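Local coordinates for protein PLP-Dependent L-Arginine Hydroxylase MppP (Streptomyces wadayamensis, PDB 6C9B) that probably uses pyridoxal 5'-phosphate to oxidise L-arginine, yielding 4-hydroxy-2-ketoarginine and 2-ketoarginine, at residues 178-192 with 206-218. Residues are numbered along the deposited sequence; the frame is centred on the assembly and turned at random.
Sequences CAEHGTVLALDTSFR and LQEAGCRWVVIED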
ATOM      1  N   CYS B 178       5.350  22.790 -20.276  1.00 18.89           N
ATOM      2  CA  CYS B 178       6.244  22.096 -19.356  1.00 18.68           C
ATOM      3  C   CYS B 178       7.540  21.724 -20.058  1.00 20.77           C
ATOM      4  O   CYS B 178       8.620  21.897 -19.496  1.00 24.44           O
ATOM      5  CB  CYS B 178       5.575  20.854 -18.772  1.00 21.18           C
ATOM      6  SG  CYS B 178       4.294  21.306 -17.555  1.00 22.47           S
ATOM      7  N   ALA B 179       7.448  21.253 -21.305  1.00 21.66           N
ATOM      8  CA  ALA B 179       8.659  20.953 -22.069  1.00 18.88           C
ATOM      9  C   ALA B 179       9.524  22.188 -22.255  1.00 24.18           C
ATOM     10  O   ALA B 179      10.763  22.111 -22.172  1.00 26.26           O
ATOM     11  CB  ALA B 179       8.298  20.384 -23.430  1.00 23.52           C
ATOM     12  N   GLU B 180       8.898  23.309 -22.622  1.00 22.39           N
ATOM     13  CA  GLU B 180       9.639  24.549 -22.852  1.00 22.68           C
ATOM     14  C   GLU B 180      10.380  24.993 -21.596  1.00 27.05           C
ATOM     15  O   GLU B 180      11.489  25.550 -21.690  1.00 27.66           O
ATOM     16  CB  GLU B 180       8.669  25.637 -23.345  1.00 23.06           C
ATOM     17  CG  GLU B 180       9.271  27.041 -23.530  1.00 42.21           C
ATOM     18  CD  GLU B 180      10.232  27.143 -24.706  1.00 46.52           C
ATOM     19  OE1 GLU B 180      10.891  28.196 -24.825  1.00 40.47           O
ATOM     20  OE2 GLU B 180      10.312  26.193 -25.514  1.00 31.57           O
ATOM     21  N   HIS B 181       9.821  24.720 -20.416  1.00 27.13           N
ATOM     22  CA  HIS B 181      10.403  25.129 -19.140  1.00 26.55           C
ATOM     23  C   HIS B 181      11.165  24.024 -18.399  1.00 32.24           C
ATOM     24  O   HIS B 181      11.758  24.298 -17.346  1.00 30.70           O
ATOM     25  CB  HIS B 181       9.305  25.668 -18.218  1.00 28.69           C
ATOM     26  CG  HIS B 181       8.791  27.008 -18.629  1.00 26.90           C
ATOM     27  ND1 HIS B 181       9.259  28.181 -18.074  1.00 38.69           N
ATOM     28  CD2 HIS B 181       7.873  27.369 -19.559  1.00 40.43           C
ATOM     29  CE1 HIS B 181       8.643  29.206 -18.635  1.00 37.27           C
ATOM     30  NE2 HIS B 181       7.801  28.743 -19.542  1.00 37.81           N
ATOM     31  N   GLY B 182      11.148  22.786 -18.885  1.00 24.61           N
ATOM     32  CA  GLY B 182      11.813  21.722 -18.154  1.00 28.76           C
ATOM     33  C   GLY B 182      11.058  21.229 -16.942  1.00 35.35           C
ATOM     34  O   GLY B 182      11.652  20.583 -16.075  1.00 30.61           O
ATOM     35  N   THR B 183       9.753  21.487 -16.879  1.00 22.24           N
ATOM     36  CA  THR B 183       8.894  21.147 -15.760  1.00 20.90           C
ATOM     37  C   THR B 183       8.342  19.724 -15.925  1.00 21.95           C
ATOM     38  O   THR B 183       8.067  19.288 -17.043  1.00 24.45           O
ATOM     39  CB  THR B 183       7.728  22.145 -15.716  1.00 24.33           C
ATOM     40  OG1 THR B 183       8.209  23.466 -15.971  1.00 34.07           O
ATOM     41  CG2 THR B 183       7.026  22.140 -14.377  1.00 23.56           C
ATOM     42  N   VAL B 184       8.140  19.028 -14.807  1.00 18.46           N
ATOM     43  CA  VAL B 184       7.446  17.737 -14.830  1.00 18.12           C
ATOM     44  C   VAL B 184       5.943  17.982 -14.914  1.00 19.08           C
ATOM     45  O   VAL B 184       5.390  18.740 -14.114  1.00 21.47           O
ATOM     46  CB  VAL B 184       7.767  16.904 -13.574  1.00 18.62           C
ATOM     47  CG1 VAL B 184       6.987  15.611 -13.597  1.00 22.62           C
ATOM     48  CG2 VAL B 184       9.262  16.593 -13.467  1.00 20.78           C
ATOM     49  N   LEU B 185       5.274  17.331 -15.860  1.00 18.55           N
ATOM     50  CA  LEU B 185       3.809  17.318 -15.898  1.00 17.48           C
ATOM     51  C   LEU B 185       3.339  15.989 -15.313  1.00 17.94           C
ATOM     52  O   LEU B 185       3.685  14.929 -15.837  1.00 19.39           O
ATOM     53  CB  LEU B 185       3.284  17.499 -17.323  1.00 17.82           C
ATOM     54  CG  LEU B 185       1.751  17.499 -17.493  1.00 20.43           C
ATOM     55  CD1 LEU B 185       1.091  18.467 -16.573  1.00 22.36           C
ATOM     56  CD2 LEU B 185       1.439  17.835 -18.930  1.00 20.70           C
ATOM     57  N   ALA B 186       2.559  16.048 -14.234  1.00 17.78           N
ATOM     58  CA  ALA B 186       2.060  14.860 -13.554  1.00 16.51           C
ATOM     59  C   ALA B 186       0.553  14.855 -13.628  1.00 17.48           C
ATOM     60  O   ALA B 186      -0.074  15.882 -13.374  1.00 17.34           O
ATOM     61  CB  ALA B 186       2.486  14.827 -12.095  1.00 16.54           C
ATOM     62  N   LEU B 187      -0.026  13.697 -13.948  1.00 16.55           N
ATOM     63  CA  LEU B 187      -1.459  13.558 -14.063  1.00 18.78           C
ATOM     64  C   LEU B 187      -1.930  12.447 -13.144  1.00 19.00           C
ATOM     65  O   LEU B 187      -1.287  11.397 -13.060  1.00 19.99           O
ATOM     66  CB  LEU B 187      -1.898  13.205 -15.487  1.00 18.12           C
ATOM     67  CG  LEU B 187      -1.447  14.108 -16.617  1.00 19.24           C
ATOM     68  CD1 LEU B 187      -2.028  13.559 -17.901  1.00 20.12           C
ATOM     69  CD2 LEU B 187      -1.892  15.513 -16.353  1.00 20.98           C
ATOM     70  N   ASP B 188      -3.056  12.685 -12.459  1.00 15.84           N
ATOM     71  CA  ASP B 188      -3.757  11.651 -11.693  1.00 15.69           C
ATOM     72  C   ASP B 188      -5.074  11.389 -12.413  1.00 17.28           C
ATOM     73  O   ASP B 188      -5.943  12.268 -12.471  1.00 17.92           O
ATOM     74  CB  ASP B 188      -3.984  12.099 -10.250  1.00 17.27           C
ATOM     75  CG  ASP B 188      -4.811  11.116  -9.443  1.00 24.02           C
ATOM     76  OD1 ASP B 188      -5.596  10.323 -10.030  1.00 22.50           O
ATOM     77  OD2 ASP B 188      -4.700  11.152  -8.202  1.00 23.80           O
ATOM     78  N   THR B 189      -5.221  10.185 -12.954  1.00 16.45           N
ATOM     79  CA  THR B 189      -6.334   9.855 -13.856  1.00 16.62           C
ATOM     80  C   THR B 189      -7.239   8.761 -13.289  1.00 20.25           C
ATOM     81  O   THR B 189      -7.842   7.983 -14.035  1.00 20.29           O
ATOM     82  CB  THR B 189      -5.781   9.466 -15.227  1.00 19.22           C
ATOM     83  OG1 THR B 189      -4.864   8.382 -15.095  1.00 20.30           O
ATOM     84  CG2 THR B 189      -5.026  10.654 -15.845  1.00 22.37           C
ATOM     85  N   SER B 190      -7.394   8.730 -11.962  1.00 18.07           N
ATOM     86  CA  SER B 190      -8.249   7.751 -11.302  1.00 16.23           C
ATOM     87  C   SER B 190      -9.651   7.675 -11.901  1.00 18.64           C
ATOM     88  O   SER B 190     -10.231   6.582 -11.995  1.00 20.43           O
ATOM     89  CB  SER B 190      -8.350   8.105  -9.819  1.00 23.12           C
ATOM     90  OG  SER B 190      -9.228   7.209  -9.157  1.00 29.14           O
ATOM     91  N   PHE B 191     -10.232   8.819 -12.245  1.00 18.06           N
ATOM     92  CA  PHE B 191     -11.608   8.864 -12.714  1.00 17.77           C
ATOM     93  C   PHE B 191     -11.711   8.681 -14.230  1.00 19.98           C
ATOM     94  O   PHE B 191     -12.800   8.843 -14.785  1.00 19.55           O
ATOM     95  CB  PHE B 191     -12.267  10.191 -12.314  1.00 20.93           C
ATOM     96  CG  PHE B 191     -12.764  10.270 -10.880  1.00 20.70           C
ATOM     97  CD1 PHE B 191     -12.641   9.222  -9.992  1.00 38.94           C
ATOM     98  CD2 PHE B 191     -13.414  11.431 -10.451  1.00 30.63           C
ATOM     99  CE1 PHE B 191     -13.148   9.331  -8.680  1.00 37.24           C
ATOM    100  CE2 PHE B 191     -13.903  11.545  -9.172  1.00 41.17           C
ATOM    101  CZ  PHE B 191     -13.777  10.481  -8.282  1.00 32.99           C
ATOM    102  N   ARG B 192     -10.608   8.349 -14.901  1.00 19.86           N
ATOM    103  CA  ARG B 192     -10.591   8.257 -16.359  1.00 21.21           C
ATOM    104  C   ARG B 192     -11.757   7.430 -16.892  1.00 20.43           C
ATOM    105  O   ARG B 192     -12.430   7.830 -17.845  1.00 20.83           O
ATOM    106  CB  ARG B 192      -9.271   7.653 -16.840  1.00 20.44           C
ATOM    107  CG  ARG B 192      -9.155   7.663 -18.363  1.00 21.78           C
ATOM    108  CD  ARG B 192      -8.001   6.813 -18.856  1.00 20.30           C
ATOM    109  NE  ARG B 192      -6.667   7.321 -18.524  1.00 18.85           N
ATOM    110  CZ  ARG B 192      -6.069   8.348 -19.117  1.00 21.86           C
ATOM    111  NH1 ARG B 192      -4.823   8.641 -18.783  1.00 22.26           N
ATOM    112  NH2 ARG B 192      -6.701   9.101 -20.017  1.00 22.34           N
ATOM    113  N   LEU B 206       1.438  13.416 -24.554  1.00 21.33           N
ATOM    114  CA  LEU B 206       2.622  13.654 -23.729  1.00 22.28           C
ATOM    115  C   LEU B 206       3.905  13.347 -24.483  1.00 23.58           C
ATOM    116  O   LEU B 206       4.884  14.104 -24.400  1.00 24.52           O
ATOM    117  CB  LEU B 206       2.548  12.802 -22.462  1.00 23.90           C
ATOM    118  CG  LEU B 206       1.437  13.212 -21.512  1.00 20.55           C
ATOM    119  CD1 LEU B 206       1.248  12.141 -20.466  1.00 19.09           C
ATOM    120  CD2 LEU B 206       1.690  14.577 -20.870  1.00 20.58           C
ATOM    121  N   GLN B 207       3.929  12.233 -25.210  1.00 22.85           N
ATOM    122  CA  GLN B 207       5.132  11.867 -25.947  1.00 22.26           C
ATOM    123  C   GLN B 207       5.387  12.828 -27.101  1.00 25.18           C
ATOM    124  O   GLN B 207       6.543  13.151 -27.394  1.00 30.06           O
ATOM    125  CB  GLN B 207       5.010  10.414 -26.419  1.00 33.01           C
ATOM    126  CG  GLN B 207       5.038   9.446 -25.231  1.00 47.43           C
ATOM    127  CD  GLN B 207       4.412   8.082 -25.497  1.00 53.84           C
ATOM    128  OE1 GLN B 207       3.591   7.912 -26.403  1.00 51.79           O
ATOM    129  NE2 GLN B 207       4.798   7.100 -24.686  1.00 53.70           N
ATOM    130  N   GLU B 208       4.338  13.273 -27.791  1.00 24.96           N
ATOM    131  CA  GLU B 208       4.539  14.216 -28.891  1.00 23.66           C
ATOM    132  C   GLU B 208       5.112  15.536 -28.385  1.00 25.41           C
ATOM    133  O   GLU B 208       5.915  16.186 -29.077  1.00 25.99           O
ATOM    134  CB  GLU B 208       3.220  14.460 -29.630  1.00 39.36           C
ATOM    135  CG  GLU B 208       3.268  15.598 -30.679  1.00 72.36           C
ATOM    136  CD  GLU B 208       1.895  15.958 -31.251  1.00 86.76           C
ATOM    137  OE1 GLU B 208       1.681  15.766 -32.469  1.00 84.48           O
ATOM    138  OE2 GLU B 208       1.032  16.440 -30.487  1.00 87.69           O
ATOM    139  N   ALA B 209       4.687  15.968 -27.194  1.00 24.77           N
ATOM    140  CA  ALA B 209       5.163  17.241 -26.650  1.00 26.47           C
ATOM    141  C   ALA B 209       6.577  17.111 -26.117  1.00 29.70           C
ATOM    142  O   ALA B 209       7.337  18.086 -26.130  1.00 26.95           O
ATOM    143  CB  ALA B 209       4.221  17.730 -25.536  1.00 23.75           C
ATOM    144  N   GLY B 210       6.949  15.923 -25.642  1.00 26.57           N
ATOM    145  CA  GLY B 210       8.316  15.703 -25.214  1.00 29.81           C
ATOM    146  C   GLY B 210       8.683  16.318 -23.891  1.00 31.84           C
ATOM    147  O   GLY B 210       9.861  16.595 -23.650  1.00 27.82           O
ATOM    148  N   CYS B 211       7.708  16.576 -23.035  1.00 24.44           N
ATOM    149  CA  CYS B 211       8.003  16.989 -21.675  1.00 25.12           C
ATOM    150  C   CYS B 211       8.324  15.775 -20.800  1.00 26.86           C
ATOM    151  O   CYS B 211       8.109  14.616 -21.177  1.00 26.87           O
ATOM    152  CB  CYS B 211       6.822  17.758 -21.099  1.00 22.16           C
ATOM    153  SG  CYS B 211       5.292  16.749 -20.948  1.00 26.96           S
ATOM    154  N   ARG B 212       8.913  16.056 -19.648  1.00 19.90           N
ATOM    155  CA  ARG B 212       9.014  15.056 -18.594  1.00 19.55           C
ATOM    156  C   ARG B 212       7.632  14.868 -18.021  1.00 19.22           C
ATOM    157  O   ARG B 212       6.944  15.855 -17.755  1.00 21.80           O
ATOM    158  CB  ARG B 212       9.961  15.517 -17.494  1.00 21.32           C
ATOM    159  CG  ARG B 212      11.369  15.828 -17.983  1.00 24.31           C
ATOM    160  CD  ARG B 212      12.071  16.754 -16.986  1.00 21.74           C
ATOM    161  NE  ARG B 212      12.327  16.089 -15.708  1.00 26.48           N
ATOM    162  CZ  ARG B 212      12.498  16.735 -14.557  1.00 24.73           C
ATOM    163  NH1 ARG B 212      12.439  18.059 -14.508  1.00 27.98           N
ATOM    164  NH2 ARG B 212      12.714  16.066 -13.444  1.00 24.11           N
ATOM    165  N   TRP B 213       7.212  13.614 -17.836  1.00 18.80           N
ATOM    166  CA  TRP B 213       5.850  13.388 -17.384  1.00 18.23           C
ATOM    167  C   TRP B 213       5.726  12.133 -16.535  1.00 17.96           C
ATOM    168  O   TRP B 213       6.517  11.193 -16.618  1.00 19.38           O
ATOM    169  CB  TRP B 213       4.847  13.298 -18.563  1.00 19.69           C
ATOM    170  CG  TRP B 213       5.166  12.268 -19.612  1.00 19.27           C
ATOM    171  CD1 TRP B 213       5.803  12.490 -20.815  1.00 23.37           C
ATOM    172  CD2 TRP B 213       4.867  10.852 -19.586  1.00 19.68           C
ATOM    173  NE1 TRP B 213       5.931  11.324 -21.512  1.00 21.40           N
ATOM    174  CE2 TRP B 213       5.374  10.301 -20.789  1.00 19.96           C
ATOM    175  CE3 TRP B 213       4.251   9.999 -18.659  1.00 20.76           C
ATOM    176  CZ2 TRP B 213       5.268   8.940 -21.102  1.00 23.46           C
ATOM    177  CZ3 TRP B 213       4.158   8.638 -18.967  1.00 20.93           C
ATOM    178  CH2 TRP B 213       4.660   8.127 -20.182  1.00 24.03           C
ATOM    179  N   VAL B 214       4.679  12.140 -15.724  1.00 17.48           N
ATOM    180  CA  VAL B 214       4.280  10.993 -14.919  1.00 18.78           C
ATOM    181  C   VAL B 214       2.769  10.952 -14.960  1.00 17.36           C
ATOM    182  O   VAL B 214       2.123  11.993 -14.862  1.00 19.69           O
ATOM    183  CB  VAL B 214       4.763  11.117 -13.458  1.00 23.89           C
ATOM    184  CG1 VAL B 214       4.149  10.002 -12.593  1.00 24.32           C
ATOM    185  CG2 VAL B 214       6.242  11.052 -13.387  1.00 29.73           C
ATOM    186  N   VAL B 215       2.200   9.755 -15.100  1.00 16.98           N
ATOM    187  CA  VAL B 215       0.763   9.572 -15.004  1.00 16.79           C
ATOM    188  C   VAL B 215       0.516   8.492 -13.977  1.00 17.66           C
ATOM    189  O   VAL B 215       1.170   7.451 -14.013  1.00 18.35           O
ATOM    190  CB  VAL B 215       0.114   9.169 -16.338  1.00 17.19           C
ATOM    191  CG1 VAL B 215      -1.415   9.026 -16.161  1.00 18.08           C
ATOM    192  CG2 VAL B 215       0.439  10.186 -17.429  1.00 18.55           C
ATOM    193  N   ILE B 216      -0.413   8.739 -13.062  1.00 16.46           N
ATOM    194  CA  ILE B 216      -0.826   7.720 -12.113  1.00 16.05           C
ATOM    195  C   ILE B 216      -2.226   7.297 -12.502  1.00 16.70           C
ATOM    196  O   ILE B 216      -3.196   8.018 -12.266  1.00 18.32           O
ATOM    197  CB  ILE B 216      -0.788   8.208 -10.663  1.00 15.90           C
ATOM    198  CG1 ILE B 216       0.633   8.621 -10.291  1.00 17.89           C
ATOM    199  CG2 ILE B 216      -1.225   7.077  -9.747  1.00 18.83           C
ATOM    200  CD1 ILE B 216       0.769   9.250  -8.884  1.00 21.48           C
ATOM    201  N   GLU B 217      -2.327   6.122 -13.095  1.00 17.30           N
ATOM    202  CA  GLU B 217      -3.629   5.532 -13.336  1.00 19.16           C
ATOM    203  C   GLU B 217      -4.075   4.794 -12.081  1.00 18.76           C
ATOM    204  O   GLU B 217      -3.276   4.465 -11.198  1.00 19.81           O
ATOM    205  CB  GLU B 217      -3.573   4.565 -14.516  1.00 19.17           C
ATOM    206  CG  GLU B 217      -2.961   5.096 -15.801  1.00 18.83           C
ATOM    207  CD  GLU B 217      -3.926   5.849 -16.709  1.00 22.29           C
ATOM    208  OE1 GLU B 217      -3.446   6.385 -17.735  1.00 22.13           O
ATOM    209  OE2 GLU B 217      -5.135   5.919 -16.414  1.00 22.36           O
ATOM    210  N   ASP B 218      -5.367   4.531 -11.992  1.00 16.81           N
ATOM    211  CA  ASP B 218      -5.909   3.839 -10.830  1.00 16.94           C
ATOM    212  C   ASP B 218      -7.032   2.961 -11.329  1.00 19.28           C
ATOM    213  O   ASP B 218      -7.905   3.452 -12.045  1.00 20.78           O
ATOM    214  CB  ASP B 218      -6.428   4.855  -9.788  1.00 24.06           C
ATOM    215  CG  ASP B 218      -7.157   4.216  -8.598  1.00 30.04           C
ATOM    216  OD1 ASP B 218      -6.882   3.052  -8.269  1.00 23.74           O
ATOM    217  OD2 ASP B 218      -7.999   4.901  -7.952  1.00 29.15           O
TER
HETATM  218  O   HOH W   1       9.655  18.833 -19.284  1.00 26.39           O
HETATM  219  O   HOH W   2      -4.774   7.850  -9.789  1.00 19.70           O
HETATM  220  O   HOH W   3      -6.848   5.376 -14.479  1.00 20.24           O
HETATM  221  O   HOH W   4     -10.340   3.982 -10.965  1.00 23.61           O
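Leu-185 N donates to Arg-212 O, the first of five backbone hydrogen bonds that join strands 184-188 and 212-218 as parallel neighbours; the last runs from Thr-189 N to Ile-216 O. Leu-185 and Leu-187 each give their N-H to one residue of the partner and their carbonyl to the residue two further on, the usual parallel ladder.

Charged and hydroxyl groups hold the C-terminal ends. Arg-192 forms a side-on salt bridge with Glu-217: NE donates almost straight to OE2 at 3.0 Å, on its syn lone pair, while NH1 reaches OE1 at 2.8 Å, the two planes turned 34° apart. A bend at chi2 (-85°) folds the glutamate back, and Tyr-203 also bonds OE1, which probably helps to offset the charge of this buried carboxylate. Ser-190 OG donates to Asp-218 OD2 at 2.9 Å from the anti side; Gly-220 N holds OD1. Asp-188 OD1 accepts from Ser-190 N, an Asx turn, and a water links that oxygen to Ile-216 O.

At the other end, Arg-212 NH1 donates a hydrogen bond to Gly-182 O (3.1 Å), nearly in the guanidinium plane, while NH2 bonds Ile-239 O; Val-184 CG2 sits 3.4 Å above the centre of one face. Gly-182, with positive phi, closes its helix in a Schellman motif.

On the other face, Leu-185 CD2 meets Leu-206 CD2 at 3.8 Å. Ala-179 CB lies 3.8 Å from Cys-211 CB, a closeness their small side chains permit where helix 168-181 ends.

In this beta-alpha-beta unit the strands' C-terminal ends point toward the active site, Asp-218's side chain about 7 Å from bound 4-hydroxy-2-ketoarginine. Helix 202-209 packs beside helix 168-181; strand 152-156 runs parallel beside 184-188, strand 231-235 antiparallel beside 212-218, and helix 90-101 covers Ile-216.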